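Local coordinates for protein chitinase A (Pteris ryukyuensis, PDB 4RL3) that probably hydrolyses chitin through this piece, the catalytic domain of a class III, family 18 glycosyl hydrolase from a fern, at residues I156-G161 / D178-Q183. Numbering follows the deposited sequence.
Sequences IAPFDG and DLVNFQ. With EDO (1,2-ethanediol), chain D.
Leu179 offers its carbonyl oxygen to Ile156 N (3.2 Å), opening a parallel pairing between neighbouring strands of the TIM barrel, joined by helix 163-173 in a beta-alpha-beta crossover. Val180 directs its methyls to the same side of the sheet as Ile156, toward that helix. CG1, anti to the backbone N (chi1 179°), packs on Pro158 CG at 3.8 Å, while CG2 lies beside Ile156 CG1. Asn181, the centre of an inverse gamma turn, donates its backbone N to Ile156 O (2.7 Å); its amide turns into the barrel, bonded to Tyr7 and Arg5, and its backbone O receives a CA-H...O contact from Ala157. Phe182 starts away from segment 156-161, but its ring returns alongside it: Pro158 O and Phe159 CA lie over one face, and Asp160 OD1 meets the edge, 3.3 Å from CZ, while Asp160 OD2 bonds to Tyr187. Gln183 closes the contact twice. Its N reaches Pro158 O almost straight (2.9 Å, 168° at the hydrogen), and its extended chain carries NE2 to Ala157 O, also 2.9 Å, from above the carbonyl plane. NE2 also lies obliquely by the Phe159 ring, 4.0 Å from CD1. An alanine in place of Gln183 would probably leave Ala157 O without this side-chain donor and Phe159 freer to shift. A magnesium ion and an acetate, probably from crystallisation, lie near the Gln183 side chain. Backbone bonds continue beyond the parallel Ile156-Val180 bridge to Gln183 N, and the glutamine side chain links Ala157 to Asp122 of the family 18 DxDxE signature, probably near the catalytic cleft.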
loop_
_atom_site.group_PDB
_atom_site.type_symbol
_atom_site.label_atom_id
_atom_site.label_comp_id
_atom_site.label_asym_id
_atom_site.label_seq_id
_atom_site.Cartn_x
_atom_site.Cartn_y
_atom_site.Cartn_z
ATOM N N ILE A 156 -1.130 -2.140 5.966
ATOM C CA ILE A 156 -2.378 -2.691 5.456
ATOM C C ILE A 156 -3.060 -1.596 4.658
ATOM O O ILE A 156 -2.853 -0.419 4.938
ATOM C CB ILE A 156 -3.294 -3.222 6.587
ATOM C CG1 ILE A 156 -3.555 -2.162 7.653
ATOM C CG2 ILE A 156 -2.661 -4.452 7.226
ATOM C CD1 ILE A 156 -4.680 -2.529 8.592
ATOM N N ALA A 157 -3.877 -1.988 3.679
ATOM C CA ALA A 157 -4.538 -1.025 2.785
ATOM C C ALA A 157 -6.072 -1.187 2.775
ATOM O O ALA A 157 -6.655 -1.575 1.767
ATOM C CB ALA A 157 -3.961 -1.154 1.376
ATOM N N PRO A 158 -6.729 -0.889 3.905
ATOM C CA PRO A 158 -8.163 -1.153 3.996
ATOM C C PRO A 158 -9.043 -0.069 3.402
ATOM O O PRO A 158 -8.582 1.028 3.100
ATOM C CB PRO A 158 -8.402 -1.218 5.497
ATOM C CG PRO A 158 -7.396 -0.266 6.058
ATOM C CD PRO A 158 -6.176 -0.444 5.192
ATOM N N PHE A 159 -10.319 -0.404 3.262
ATOM C CA PHE A 159 -11.380 0.562 2.988
ATOM C C PHE A 159 -12.635 0.007 3.662
ATOM O O PHE A 159 -12.596 -1.085 4.238
ATOM C CB PHE A 159 -11.566 0.806 1.474
ATOM C CG PHE A 159 -11.941 -0.420 0.692
ATOM C CD1 PHE A 159 -10.981 -1.354 0.306
ATOM C CD2 PHE A 159 -13.257 -0.634 0.332
ATOM C CE1 PHE A 159 -11.354 -2.486 -0.420
ATOM C CE2 PHE A 159 -13.631 -1.760 -0.388
ATOM C CZ PHE A 159 -12.678 -2.684 -0.759
ATOM N N ASP A 160 -13.741 0.737 3.632
ATOM C CA ASP A 160 -14.871 0.358 4.491
ATOM C C ASP A 160 -15.452 -1.013 4.162
ATOM O O ASP A 160 -15.856 -1.752 5.062
ATOM C CB ASP A 160 -15.973 1.419 4.454
ATOM C CG ASP A 160 -15.584 2.701 5.192
ATOM O OD1 ASP A 160 -14.640 2.689 6.011
ATOM O OD2 ASP A 160 -16.261 3.726 4.958
ATOM N N GLY A 161 -15.473 -1.358 2.876
ATOM C CA GLY A 161 -16.018 -2.637 2.424
ATOM C C GLY A 161 -15.312 -3.866 2.962
ATOM O O GLY A 161 -15.881 -4.970 2.943
ATOM N N ASP A 178 2.957 -1.134 11.026
ATOM C CA ASP A 178 3.463 0.217 11.212
ATOM C C ASP A 178 2.561 1.289 10.646
ATOM O O ASP A 178 2.509 2.383 11.199
ATOM C CB ASP A 178 4.830 0.333 10.566
ATOM C CG ASP A 178 5.779 -0.711 11.071
ATOM O OD1 ASP A 178 6.192 -0.608 12.257
ATOM O OD2 ASP A 178 6.089 -1.650 10.304
ATOM N N LEU A 179 1.897 0.991 9.530
ATOM C CA LEU A 179 1.150 2.009 8.781
ATOM C C LEU A 179 -0.150 1.447 8.238
ATOM O O LEU A 179 -0.214 0.284 7.824
ATOM C CB LEU A 179 1.984 2.551 7.620
ATOM C CG LEU A 179 3.302 3.241 7.957
ATOM C CD1 LEU A 179 4.147 3.400 6.717
ATOM C CD2 LEU A 179 3.048 4.585 8.624
ATOM N N VAL A 180 -1.187 2.279 8.280
ATOM C CA VAL A 180 -2.489 1.945 7.733
ATOM C C VAL A 180 -2.715 2.848 6.522
ATOM O O VAL A 180 -2.943 4.060 6.658
ATOM C CB VAL A 180 -3.610 2.103 8.790
ATOM C CG1 VAL A 180 -4.967 1.761 8.172
ATOM C CG2 VAL A 180 -3.324 1.216 10.000
ATOM N N ASN A 181 -2.616 2.242 5.338
ATOM C CA ASN A 181 -2.866 2.914 4.061
ATOM C C ASN A 181 -4.375 2.911 3.778
ATOM O O ASN A 181 -4.840 2.214 2.878
ATOM C CB ASN A 181 -2.161 2.199 2.891
ATOM C CG ASN A 181 -0.641 2.375 2.861
ATOM O OD1 ASN A 181 0.007 2.858 3.806
ATOM N ND2 ASN A 181 -0.063 1.937 1.763
ATOM N N PHE A 182 -5.149 3.659 4.558
ATOM C CA PHE A 182 -6.586 3.654 4.372
ATOM C C PHE A 182 -6.908 4.319 3.032
ATOM O O PHE A 182 -6.407 5.395 2.736
ATOM C CB PHE A 182 -7.309 4.365 5.519
ATOM C CG PHE A 182 -8.794 4.154 5.499
ATOM C CD1 PHE A 182 -9.592 4.926 4.674
ATOM C CD2 PHE A 182 -9.381 3.160 6.256
ATOM C CE1 PHE A 182 -10.947 4.726 4.611
ATOM C CE2 PHE A 182 -10.749 2.951 6.194
ATOM C CZ PHE A 182 -11.531 3.739 5.374
ATOM N N GLN A 183 -7.725 3.660 2.219
ATOM C CA GLN A 183 -8.037 4.136 0.876
ATOM C C GLN A 183 -9.182 5.150 0.871
ATOM O O GLN A 183 -10.346 4.788 0.687
ATOM C CB GLN A 183 -8.406 2.966 -0.025
ATOM C CG GLN A 183 -7.310 1.919 -0.176
ATOM C CD GLN A 183 -7.730 0.807 -1.120
ATOM O OE1 GLN A 183 -8.459 1.033 -2.082
ATOM N NE2 GLN A 183 -7.290 -0.407 -0.829
HETATM C C1 EDO D . 8.292 -2.136 14.390
HETATM O O1 EDO D . 8.336 -1.970 12.976
HETATM C C2 EDO D . 7.124 -3.039 14.763
HETATM O O2 EDO D . 7.359 -4.382 14.321
#